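Local coordinates for protein enoyl-CoA hydratase (Bacillus halodurans, PDB 3LKE) that probably hydrates the double bond of enoyl-CoA thioesters, as a crotonase-like enoyl-CoA hydratase, at residues L147-S150 with Y151-R155. Numbering follows the deposited sequence.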
loop_
_atom_site.group_PDB
_atom_site.type_symbol
_atom_site.label_atom_id
_atom_site.label_comp_id
_atom_site.label_asym_id
_atom_site.label_seq_id
_atom_site.Cartn_x
_atom_site.Cartn_y
_atom_site.Cartn_z
ATOM N N LEU A 147 4.768 -2.633 20.101
ATOM C CA LEU A 147 5.715 -1.571 19.736
ATOM C C LEU A 147 5.565 -1.111 18.287
ATOM O O LEU A 147 6.543 -0.762 17.619
ATOM C CB LEU A 147 7.146 -2.006 20.030
ATOM C CG LEU A 147 7.304 -2.506 21.469
ATOM C CD1 LEU A 147 8.782 -2.694 21.805
ATOM C CD2 LEU A 147 6.655 -1.555 22.466
ATOM N N GLY A 148 4.320 -1.105 17.815
ATOM C CA GLY A 148 4.011 -0.651 16.464
ATOM C C GLY A 148 4.068 -1.708 15.375
ATOM O O GLY A 148 3.714 -1.433 14.222
ATOM N N ALA A 149 4.509 -2.915 15.711
ATOM C CA ALA A 149 4.723 -3.942 14.700
ATOM C C ALA A 149 3.432 -4.253 13.909
ATOM O O ALA A 149 3.480 -4.530 12.697
ATOM C CB ALA A 149 5.277 -5.207 15.338
ATOM N N SER A 150 2.289 -4.198 14.594
ATOM C CA SER A 150 1.014 -4.453 13.918
ATOM C C SER A 150 0.622 -3.337 12.952
ATOM O O SER A 150 -0.197 -3.558 12.059
ATOM C CB SER A 150 -0.121 -4.723 14.922
ATOM O OG SER A 150 -0.590 -3.521 15.517
ATOM N N TYR A 151 1.202 -2.148 13.131
ATOM C CA TYR A 151 1.004 -1.025 12.210
ATOM C C TYR A 151 2.024 -1.085 11.056
ATOM O O TYR A 151 1.677 -1.033 9.874
ATOM C CB TYR A 151 1.154 0.310 12.965
ATOM C CG TYR A 151 1.014 1.515 12.070
ATOM C CD1 TYR A 151 -0.242 2.030 11.765
ATOM C CD2 TYR A 151 2.137 2.128 11.508
ATOM C CE1 TYR A 151 -0.379 3.119 10.940
ATOM C CE2 TYR A 151 2.014 3.214 10.673
ATOM C CZ TYR A 151 0.752 3.703 10.389
ATOM O OH TYR A 151 0.610 4.782 9.549
ATOM N N PHE A 152 3.301 -1.215 11.410
ATOM C CA PHE A 152 4.345 -1.119 10.402
ATOM C C PHE A 152 4.498 -2.328 9.508
ATOM O O PHE A 152 4.638 -2.171 8.301
ATOM C CB PHE A 152 5.699 -0.762 11.033
ATOM C CG PHE A 152 5.749 0.632 11.567
ATOM C CD1 PHE A 152 5.857 1.702 10.696
ATOM C CD2 PHE A 152 5.692 0.873 12.940
ATOM C CE1 PHE A 152 5.911 2.994 11.170
ATOM C CE2 PHE A 152 5.733 2.169 13.429
ATOM C CZ PHE A 152 5.839 3.235 12.542
ATOM N N LEU A 153 4.490 -3.527 10.076
ATOM C CA LEU A 153 4.691 -4.709 9.239
ATOM C C LEU A 153 3.753 -4.808 8.019
ATOM O O LEU A 153 4.210 -4.973 6.890
ATOM C CB LEU A 153 4.655 -5.993 10.062
ATOM C CG LEU A 153 5.826 -6.160 11.046
ATOM C CD1 LEU A 153 5.599 -7.364 11.954
ATOM C CD2 LEU A 153 7.175 -6.262 10.323
ATOM N N PRO A 154 2.432 -4.728 8.235
ATOM C CA PRO A 154 1.608 -4.883 7.026
ATOM C C PRO A 154 1.748 -3.721 6.046
ATOM O O PRO A 154 1.589 -3.926 4.840
ATOM C CB PRO A 154 0.173 -4.978 7.569
ATOM C CG PRO A 154 0.238 -4.419 8.971
ATOM C CD PRO A 154 1.637 -4.690 9.474
ATOM N N ARG A 155 2.059 -2.525 6.537
ATOM C CA ARG A 155 2.239 -1.388 5.634
ATOM C C ARG A 155 3.512 -1.528 4.807
ATOM O O ARG A 155 3.559 -1.123 3.639
ATOM C CB ARG A 155 2.201 -0.061 6.406
ATOM C CG ARG A 155 0.761 0.344 6.749
ATOM C CD ARG A 155 0.658 1.414 7.820
ATOM N NE ARG A 155 -0.748 1.707 8.082
ATOM C CZ ARG A 155 -1.553 0.921 8.794
ATOM N NH1 ARG A 155 -1.097 -0.207 9.328
ATOM N NH2 ARG A 155 -2.822 1.257 8.972
HETATM O O HOH W 1 -2.296 -2.458 10.619
#
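Gly148 and Ala149 meet Tyr151, Phe152 and Leu153 across the first turn of helix 149-157, a local N-terminal contact whose side chains touch helices 81-98 and 223-241. Gly148 is the N-cap residue, and its carbonyl oxygen is gripped by two amides. Phe152 N lies 2.9 Å from Gly148 O, almost in line with the carbonyl bond, whereas Tyr151 N approaches the same oxygen at 2.8 Å from above the carbonyl plane, with a more bent N-H...O angle of 135°. Gly148 has a positive phi, which glycine readily adopts, and Phe152 CD2 comes within 3.3 Å of Gly148 O. One residue further along, Leu153 N donates to Ala149 O at 3.0 Å, and Leu153 CD1 rests 4.0 Å from Ala149 CB. Pro154 has no amide hydrogen to give Ser150 O, and the helix kinks there; its CG sits 3.2 Å from that oxygen. A water donates to Ser150 O instead, and accepts from Arg155 NH1. That same nitrogen binds Tyr151 O in the carbonyl plane at 2.9 Å. Chi1 of Tyr151 (178°) sets its ring beside its own carbonyl carbon, where CE1 lies over the guanidinium centre and Arg155 CD above the ring's rim. From helix 223-241, Glu234 binds both Gly148 N and Ser150 OG, tying down a helix start with glycine at the N-cap and a proline kink in the first turns, within a crotonase-like fold.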